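Local coordinates for hypothetical protein AGR_pAT_315 (Agrobacterium tumefaciens str. C58, PDB 1VQY) that is of unknown function but belongs to the NIPSNAP family, whose members share the dimeric alpha/beta-barrel (ferredoxin-like) fold, at residues Met13-Arg18 / Arg105-Thr110; Arg18-Arg23 / Val63-Gly68. All coordinates share one frame; numbering follows the deposited sequence.

In the fold
Both contacts are buried and both use strand 14-22, which lies between strands 62-69 and 99-109 in the antiparallel sheet. Contact 1 joins its first half to strand 99-109, the outermost strand of the chain on that side. Contact 2 joins its second half to strand 62-69 and lies nearer the centre of the chain, about 6 Å from it against about 11 Å. In contact 1 the Glu-17/Arg-105 salt bridge faces the second subunit, while Ile-14 and Ile-106 lie under helix 72-84. Contact 2 is built round a cluster of Arg-18, Tyr-20, His-65 and Trp-67 on the helix side. Arg-18 belongs to both, and Leu-107 packs on Met-66.

Contact 1: residues Met13-Arg18 / Arg105-Thr110; sequences MIVEER and RILLPT
Glu-17 and Arg-105 form a hydrogen-bonded pair on two antiparallel strands of the ferredoxin-like sheet, with side chains side by side and pointing the same way. Glu-17 is extended. Arg-105 CG sits between its backbone N and carbonyl carbon (chi1 52°), and the chain runs extended to NE, which brings its end nearer to Glu-17. Arg-105 NE forms a salt bridge with Glu-17 OE1 at 2.9 Å, and NH2 adds a weak bond to the same oxygen. The carboxylate and guanidinium planes stand 83° apart. NE lies above the carboxylate plane, OE1 is tilted from the guanidinium plane, and the NE bond is bent (133°), so the groups do not pair flat through both oxygens. Glu-17 OE2 and Arg-105 NH2 make long, weak ion pairs with their counterparts in the second subunit. These may offset the close approach of the two Glu-17 OE2 atoms. Strand 99-109 carries the sheet into that subunit.

Val-15 and Leu-107 pair next, with Leu-107 N to Val-15 O at 2.8 Å. On the other face, Ile-106 CD1 meets Glu-16 CB at 4.0 Å, and Leu-72 of helix 72-84 covers Ile-14 and Ile-106. Glu-16 OE2 forms salt bridges with Arg-18 NH1 and Arg-75 and accepts a hydrogen bond from Asn-104. At the strand ends selenomethionine Met-13 crosses Pro-109 at about a right angle, its CE 3.6 Å from Pro-109 CG.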
HETATM    1  N   MSE B  13      -6.001   2.268  30.115  1.00 33.73           N
HETATM    2  CA  MSE B  13      -5.080   3.081  29.353  1.00 34.17           C
HETATM    3  C   MSE B  13      -5.085   2.690  27.876  1.00 28.45           C
HETATM    4  O   MSE B  13      -5.072   1.510  27.521  1.00 27.30           O
HETATM    5  CB  MSE B  13      -3.674   2.939  29.923  1.00 32.70           C
HETATM    6  CG  MSE B  13      -2.711   4.030  29.464  1.00 37.14           C
HETATM    7 SE   MSE B  13      -0.808   3.457  29.528  1.00 50.08          SE
HETATM    8  CE  MSE B  13      -0.852   2.004  28.201  1.00 48.59           C
ATOM      9  N   ILE B  14      -5.101   3.695  27.017  1.00 24.18           N
ATOM     10  CA  ILE B  14      -4.966   3.465  25.595  1.00 21.72           C
ATOM     11  C   ILE B  14      -3.683   4.112  25.142  1.00 20.02           C
ATOM     12  O   ILE B  14      -3.148   4.984  25.828  1.00 20.11           O
ATOM     13  CB  ILE B  14      -6.215   3.933  24.812  1.00 21.65           C
ATOM     14  CG1 ILE B  14      -6.446   5.441  24.940  1.00 22.68           C
ATOM     15  CG2 ILE B  14      -7.453   3.192  25.341  1.00 20.73           C
ATOM     16  CD1 ILE B  14      -5.742   6.263  23.904  1.00 25.24           C
ATOM     17  N   VAL B  15      -3.166   3.643  24.013  1.00 18.96           N
ATOM     18  CA  VAL B  15      -1.918   4.134  23.445  1.00 18.76           C
ATOM     19  C   VAL B  15      -2.145   4.611  21.998  1.00 18.14           C
ATOM     20  O   VAL B  15      -2.676   3.880  21.173  1.00 18.77           O
ATOM     21  CB  VAL B  15      -0.838   3.019  23.478  1.00 19.50           C
ATOM     22  CG1 VAL B  15       0.379   3.388  22.621  1.00 20.12           C
ATOM     23  CG2 VAL B  15      -0.422   2.733  24.918  1.00 17.71           C
ATOM     24  N   GLU B  16      -1.738   5.838  21.697  1.00 17.18           N
ATOM     25  CA  GLU B  16      -1.790   6.327  20.336  1.00 16.77           C
ATOM     26  C   GLU B  16      -0.418   6.241  19.684  1.00 16.65           C
ATOM     27  O   GLU B  16       0.563   6.747  20.216  1.00 14.90           O
ATOM     28  CB  GLU B  16      -2.278   7.766  20.275  1.00 16.71           C
ATOM     29  CG  GLU B  16      -2.119   8.379  18.871  1.00 19.83           C
ATOM     30  CD  GLU B  16      -2.604   9.804  18.772  1.00 16.44           C
ATOM     31  OE1 GLU B  16      -2.639  10.517  19.797  1.00 16.59           O
ATOM     32  OE2 GLU B  16      -2.964  10.199  17.654  1.00 13.28           O
ATOM     33  N   GLU B  17      -0.378   5.614  18.510  1.00 17.56           N
ATOM     34  CA  GLU B  17       0.822   5.567  17.668  1.00 18.15           C
ATOM     35  C   GLU B  17       0.670   6.529  16.495  1.00 16.19           C
ATOM     36  O   GLU B  17      -0.249   6.391  15.723  1.00 15.79           O
ATOM     37  CB  GLU B  17       1.049   4.144  17.148  1.00 17.20           C
ATOM     38  CG  GLU B  17       2.379   3.936  16.435  1.00 17.89           C
ATOM     39  CD  GLU B  17       2.671   2.450  16.182  1.00 19.37           C
ATOM     40  OE1 GLU B  17       1.714   1.651  16.227  1.00 15.32           O
ATOM     41  OE2 GLU B  17       3.849   2.084  15.955  1.00 23.36           O
ATOM     42  N   ARG B  18       1.548   7.520  16.409  1.00 16.52           N
ATOM     43  CA  ARG B  18       1.637   8.411  15.258  1.00 17.59           C
ATOM     44  C   ARG B  18       2.902   8.126  14.447  1.00 18.55           C
ATOM     45  O   ARG B  18       3.962   7.890  14.992  1.00 19.15           O
ATOM     46  CB  ARG B  18       1.600   9.855  15.723  1.00 18.02           C
ATOM     47  CG  ARG B  18       0.363  10.130  16.571  1.00 17.83           C
ATOM     48  CD  ARG B  18       0.391  11.489  17.195  1.00 16.62           C
ATOM     49  NE  ARG B  18       0.307  12.539  16.189  1.00 17.64           N
ATOM     50  CZ  ARG B  18      -0.817  12.979  15.616  1.00 19.99           C
ATOM     51  NH1 ARG B  18      -2.017  12.478  15.939  1.00 17.68           N
ATOM     52  NH2 ARG B  18      -0.735  13.953  14.715  1.00 15.47           N
ATOM     53  N   ARG B 105      -3.062   5.604  14.995  1.00 17.32           N
ATOM     54  CA  ARG B 105      -3.936   4.518  15.346  1.00 18.57           C
ATOM     55  C   ARG B 105      -4.011   4.357  16.842  1.00 16.78           C
ATOM     56  O   ARG B 105      -3.109   4.777  17.559  1.00 16.27           O
ATOM     57  CB  ARG B 105      -3.469   3.217  14.701  1.00 18.86           C
ATOM     58  CG  ARG B 105      -2.009   2.863  14.930  1.00 20.11           C
ATOM     59  CD  ARG B 105      -1.646   1.717  14.024  1.00 21.02           C
ATOM     60  NE  ARG B 105      -0.329   1.153  14.298  1.00 24.93           N
ATOM     61  CZ  ARG B 105       0.505   0.702  13.367  1.00 27.10           C
ATOM     62  NH1 ARG B 105       0.172   0.772  12.074  1.00 30.80           N
ATOM     63  NH2 ARG B 105       1.688   0.209  13.720  1.00 23.58           N
ATOM     64  N   ILE B 106      -5.092   3.747  17.305  1.00 15.34           N
ATOM     65  CA  ILE B 106      -5.282   3.540  18.724  1.00 16.17           C
ATOM     66  C   ILE B 106      -5.041   2.065  19.035  1.00 17.31           C
ATOM     67  O   ILE B 106      -5.679   1.176  18.455  1.00 16.00           O
ATOM     68  CB  ILE B 106      -6.694   3.988  19.181  1.00 17.18           C
ATOM     69  CG1 ILE B 106      -6.900   5.498  18.901  1.00 16.70           C
ATOM     70  CG2 ILE B 106      -6.937   3.649  20.663  1.00 16.29           C
ATOM     71  CD1 ILE B 106      -6.003   6.467  19.670  1.00 16.66           C
ATOM     72  N   LEU B 107      -4.104   1.838  19.956  1.00 17.36           N
ATOM     73  CA  LEU B 107      -3.714   0.519  20.406  1.00 16.69           C
ATOM     74  C   LEU B 107      -4.204   0.256  21.840  1.00 17.62           C
ATOM     75  O   LEU B 107      -4.078   1.099  22.736  1.00 16.35           O
ATOM     76  CB  LEU B 107      -2.198   0.409  20.349  1.00 17.26           C
ATOM     77  CG  LEU B 107      -1.497   0.899  19.078  1.00 19.95           C
ATOM     78  CD1 LEU B 107       0.009   0.756  19.188  1.00 19.39           C
ATOM     79  CD2 LEU B 107      -1.989   0.149  17.876  1.00 23.04           C
ATOM     80  N   LEU B 108      -4.777  -0.926  22.042  1.00 18.38           N
ATOM     81  CA  LEU B 108      -5.197  -1.384  23.352  1.00 17.73           C
ATOM     82  C   LEU B 108      -4.195  -2.414  23.855  1.00 17.08           C
ATOM     83  O   LEU B 108      -4.064  -3.471  23.258  1.00 16.16           O
ATOM     84  CB  LEU B 108      -6.574  -2.029  23.259  1.00 17.94           C
ATOM     85  CG  LEU B 108      -7.686  -1.184  22.625  1.00 24.10           C
ATOM     86  CD1 LEU B 108      -9.033  -1.877  22.802  1.00 23.03           C
ATOM     87  CD2 LEU B 108      -7.743   0.250  23.207  1.00 23.78           C
ATOM     88  N   PRO B 109      -3.471  -2.104  24.950  1.00 17.19           N
ATOM     89  CA  PRO B 109      -2.576  -3.114  25.535  1.00 17.34           C
ATOM     90  C   PRO B 109      -3.291  -4.388  25.968  1.00 16.05           C
ATOM     91  O   PRO B 109      -4.364  -4.308  26.555  1.00 15.19           O
ATOM     92  CB  PRO B 109      -2.003  -2.399  26.775  1.00 17.27           C
ATOM     93  CG  PRO B 109      -2.126  -0.946  26.474  1.00 16.03           C
ATOM     94  CD  PRO B 109      -3.404  -0.831  25.690  1.00 16.78           C
ATOM     95  N   THR B 110      -2.700  -5.548  25.696  1.00 16.03           N
ATOM     96  CA  THR B 110      -3.231  -6.799  26.251  1.00 16.13           C
ATOM     97  C   THR B 110      -3.051  -6.827  27.768  1.00 15.67           C
ATOM     98  O   THR B 110      -2.305  -6.046  28.322  1.00 14.54           O
ATOM     99  CB  THR B 110      -2.572  -8.034  25.639  1.00 15.53           C
ATOM    100  OG1 THR B 110      -1.172  -8.048  25.950  1.00 15.93           O
ATOM    101  CG2 THR B 110      -2.751  -8.028  24.134  1.00 17.95           C
TER

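Contact 2: residues Arg18-Arg23 / Val63-Gly68; sequences RIYRIR and VIHMWG
Tyr-20 OH is gripped side-on by two nitrogens of Arg-18, and His-65 of the facing strand packs against both residues. Arg-18 NE reaches Tyr-20 OH at 2.8 Å and Arg-18 NH2 at 2.9 Å. Both bonds lie close to the guanidinium plane. The Arg-18 chain bends at chi3 (66°), which turns its head toward the tyrosine. The two bonds would limit rotation of the guanidinium.

The His-65 ring fits between these side chains and Trp-67. Its edge points at the face of Tyr-20 in an offset edge-to-face pair, with ring centroids 4.8 Å apart and planes at 81°. His-65 NE2 comes nearest, 3.1 Å from Tyr-20 CE2. Arg-18 CB lies over one face of the imidazole in a CH-pi contact, 4.0 Å from the ring centroid. Trp-67 NE1 donates to His-65 ND1 at 3.0 Å, near the planes of both rings. This bond helps to set the rotation of the imidazole, with ND1 as the acceptor.

Beneath the cluster, the backbones of Arg-18 and His-65, and of Tyr-20 and Val-63, form antiparallel hydrogen-bonded pairs. Arg-18 N to His-65 O is nearly straight (174°). Between them, Ile-19 and Ile-64 form a non-hydrogen-bonded pair. Their side chains lie side by side on the opposite face, with Ile-19 CG2 4.2 Å from Ile-64 CG1. Toward the end of strand 14-22, Ile-22 CG1 packs on Val-63 CG2 at 3.7 Å.

Helix 27-46 covers the aromatic side: Tyr-30 touches Tyr-20, Met-27 touches Ile-22 and Val-63, and Gln-42 touches Trp-67. Tyr-52 of strand 49-55 stacks on His-65. On the other face, Arg-105 of the second subunit packs on Ile-19 and Ile-64, so the sheet lies between helices of its own chain and the second subunit.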
ATOM      1  N   ARG B  18       1.548   7.520  16.409  1.00 16.52           N
ATOM      2  CA  ARG B  18       1.637   8.411  15.258  1.00 17.59           C
ATOM      3  C   ARG B  18       2.902   8.126  14.447  1.00 18.55           C
ATOM      4  O   ARG B  18       3.962   7.890  14.992  1.00 19.15           O
ATOM      5  CB  ARG B  18       1.600   9.855  15.723  1.00 18.02           C
ATOM      6  CG  ARG B  18       0.363  10.130  16.571  1.00 17.83           C
ATOM      7  CD  ARG B  18       0.391  11.489  17.195  1.00 16.62           C
ATOM      8  NE  ARG B  18       0.307  12.539  16.189  1.00 17.64           N
ATOM      9  CZ  ARG B  18      -0.817  12.979  15.616  1.00 19.99           C
ATOM     10  NH1 ARG B  18      -2.017  12.478  15.939  1.00 17.68           N
ATOM     11  NH2 ARG B  18      -0.735  13.953  14.715  1.00 15.47           N
ATOM     12  N   ILE B  19       2.759   8.113  13.127  1.00 20.49           N
ATOM     13  CA  ILE B  19       3.769   7.563  12.218  1.00 20.57           C
ATOM     14  C   ILE B  19       3.864   8.553  11.098  1.00 18.89           C
ATOM     15  O   ILE B  19       2.917   8.691  10.336  1.00 18.74           O
ATOM     16  CB  ILE B  19       3.354   6.156  11.668  1.00 19.54           C
ATOM     17  CG1 ILE B  19       3.110   5.187  12.822  1.00 22.66           C
ATOM     18  CG2 ILE B  19       4.429   5.564  10.773  1.00 19.06           C
ATOM     19  CD1 ILE B  19       2.281   3.976  12.437  1.00 25.31           C
ATOM     20  N   TYR B  20       4.969   9.294  11.044  1.00 18.86           N
ATOM     21  CA  TYR B  20       5.137  10.331  10.035  1.00 20.23           C
ATOM     22  C   TYR B  20       6.241   9.930   9.084  1.00 20.43           C
ATOM     23  O   TYR B  20       7.280   9.448   9.545  1.00 19.89           O
ATOM     24  CB  TYR B  20       5.542  11.671  10.659  1.00 21.55           C
ATOM     25  CG  TYR B  20       4.638  12.228  11.732  1.00 20.51           C
ATOM     26  CD1 TYR B  20       3.296  11.844  11.835  1.00 24.82           C
ATOM     27  CD2 TYR B  20       5.112  13.188  12.605  1.00 23.49           C
ATOM     28  CE1 TYR B  20       2.467  12.377  12.810  1.00 20.40           C
ATOM     29  CE2 TYR B  20       4.296  13.736  13.571  1.00 25.73           C
ATOM     30  CZ  TYR B  20       2.972  13.317  13.671  1.00 21.34           C
ATOM     31  OH  TYR B  20       2.173  13.851  14.636  1.00 20.72           O
ATOM     32  N   ARG B  21       6.016  10.124   7.778  1.00 19.15           N
ATOM     33  CA  ARG B  21       7.095  10.072   6.793  1.00 19.41           C
ATOM     34  C   ARG B  21       7.582  11.482   6.593  1.00 17.44           C
ATOM     35  O   ARG B  21       6.826  12.361   6.176  1.00 17.65           O
ATOM     36  CB  ARG B  21       6.648   9.459   5.459  1.00 20.19           C
ATOM     37  CG  ARG B  21       7.639   9.641   4.285  1.00 21.78           C
ATOM     38  CD  ARG B  21       7.498   8.537   3.154  1.00 25.19           C
ATOM     39  NE  ARG B  21       6.143   8.384   2.619  1.00 28.52           N
ATOM     40  N   ILE B  22       8.861  11.696   6.902  1.00 17.72           N
ATOM     41  CA  ILE B  22       9.502  13.011   6.776  1.00 17.28           C
ATOM     42  C   ILE B  22      10.084  13.220   5.380  1.00 16.00           C
ATOM     43  O   ILE B  22      10.547  12.294   4.734  1.00 13.55           O
ATOM     44  CB  ILE B  22      10.611  13.181   7.841  1.00 17.62           C
ATOM     45  CG1 ILE B  22      10.058  12.840   9.233  1.00 17.77           C
ATOM     46  CG2 ILE B  22      11.197  14.594   7.811  1.00 16.70           C
ATOM     47  CD1 ILE B  22       8.707  13.506   9.548  1.00 19.14           C
ATOM     48  N   ARG B  23      10.056  14.461   4.922  1.00 18.38           N
ATOM     49  CA  ARG B  23      10.582  14.805   3.607  1.00 19.52           C
ATOM     50  C   ARG B  23      12.093  14.570   3.576  1.00 19.33           C
ATOM     51  O   ARG B  23      12.802  14.853   4.560  1.00 18.84           O
ATOM     52  CB  ARG B  23      10.205  16.249   3.232  1.00 19.53           C
ATOM     53  CG  ARG B  23       8.695  16.391   2.927  1.00 24.16           C
ATOM     54  CD  ARG B  23       8.287  17.809   2.516  1.00 23.91           C
ATOM     55  N   VAL B  63       9.427   8.769  11.292  1.00 21.40           N
ATOM     56  CA  VAL B  63       9.378   8.978  12.745  1.00 21.20           C
ATOM     57  C   VAL B  63       8.175   8.234  13.353  1.00 19.21           C
ATOM     58  O   VAL B  63       7.135   8.145  12.740  1.00 20.41           O
ATOM     59  CB  VAL B  63       9.282  10.486  13.063  1.00 21.42           C
ATOM     60  CG1 VAL B  63       9.192  10.715  14.537  1.00 25.06           C
ATOM     61  CG2 VAL B  63      10.493  11.201  12.536  1.00 22.57           C
ATOM     62  N   ILE B  64       8.304   7.721  14.565  1.00 19.13           N
ATOM     63  CA  ILE B  64       7.182   7.052  15.263  1.00 19.31           C
ATOM     64  C   ILE B  64       7.163   7.510  16.709  1.00 18.70           C
ATOM     65  O   ILE B  64       8.182   7.401  17.401  1.00 17.68           O
ATOM     66  CB  ILE B  64       7.350   5.515  15.253  1.00 19.34           C
ATOM     67  CG1 ILE B  64       7.241   4.967  13.826  1.00 22.39           C
ATOM     68  CG2 ILE B  64       6.320   4.817  16.175  1.00 19.67           C
ATOM     69  CD1 ILE B  64       7.663   3.502  13.701  1.00 22.23           C
ATOM     70  N   HIS B  65       6.027   8.015  17.179  1.00 19.28           N
ATOM     71  CA  HIS B  65       5.897   8.370  18.604  1.00 20.61           C
ATOM     72  C   HIS B  65       4.613   7.848  19.238  1.00 21.29           C
ATOM     73  O   HIS B  65       3.559   7.797  18.601  1.00 20.06           O
ATOM     74  CB  HIS B  65       6.075   9.872  18.871  1.00 20.95           C
ATOM     75  CG  HIS B  65       5.451  10.775  17.851  1.00 21.76           C
ATOM     76  ND1 HIS B  65       4.445  11.661  18.160  1.00 20.78           N
ATOM     77  CD2 HIS B  65       5.738  10.978  16.543  1.00 24.25           C
ATOM     78  CE1 HIS B  65       4.116  12.353  17.086  1.00 21.79           C
ATOM     79  NE2 HIS B  65       4.884  11.952  16.088  1.00 26.10           N
HETATM   80  N   MSE B  66       4.736   7.432  20.497  1.00 22.42           N
HETATM   81  CA  MSE B  66       3.636   6.838  21.238  1.00 24.75           C
HETATM   82  C   MSE B  66       3.240   7.654  22.445  1.00 20.45           C
HETATM   83  O   MSE B  66       4.096   8.144  23.191  1.00 19.54           O
HETATM   84  CB  MSE B  66       3.989   5.427  21.676  1.00 24.67           C
HETATM   85  CG  MSE B  66       3.576   4.362  20.676  1.00 30.07           C
HETATM   86 SE   MSE B  66       4.592   2.722  21.039  1.00 37.31          SE
HETATM   87  CE  MSE B  66       3.668   1.562  19.886  1.00 33.31           C
ATOM     88  N   TRP B  67       1.927   7.764  22.637  1.00 18.78           N
ATOM     89  CA  TRP B  67       1.338   8.590  23.690  1.00 17.50           C
ATOM     90  C   TRP B  67       0.312   7.806  24.466  1.00 17.31           C
ATOM     91  O   TRP B  67      -0.572   7.198  23.857  1.00 17.05           O
ATOM     92  CB  TRP B  67       0.664   9.805  23.078  1.00 16.78           C
ATOM     93  CG  TRP B  67       1.633  10.695  22.345  1.00 17.93           C
ATOM     94  CD1 TRP B  67       1.962  10.623  21.034  1.00 17.57           C
ATOM     95  CD2 TRP B  67       2.412  11.771  22.897  1.00 15.36           C
ATOM     96  NE1 TRP B  67       2.884  11.592  20.722  1.00 20.63           N
ATOM     97  CE2 TRP B  67       3.181  12.310  21.846  1.00 20.09           C
ATOM     98  CE3 TRP B  67       2.534  12.326  24.175  1.00 16.70           C
ATOM     99  CZ2 TRP B  67       4.041  13.402  22.022  1.00 18.76           C
ATOM    100  CZ3 TRP B  67       3.401  13.389  24.363  1.00 17.86           C
ATOM    101  CH2 TRP B  67       4.146  13.922  23.292  1.00 17.85           C
ATOM    102  N   GLY B  68       0.425   7.843  25.805  1.00 16.46           N
ATOM    103  CA  GLY B  68      -0.485   7.156  26.700  1.00 15.29           C
ATOM    104  C   GLY B  68      -1.613   8.085  27.098  1.00 16.50           C
ATOM    105  O   GLY B  68      -1.364   9.263  27.395  1.00 15.51           O
TER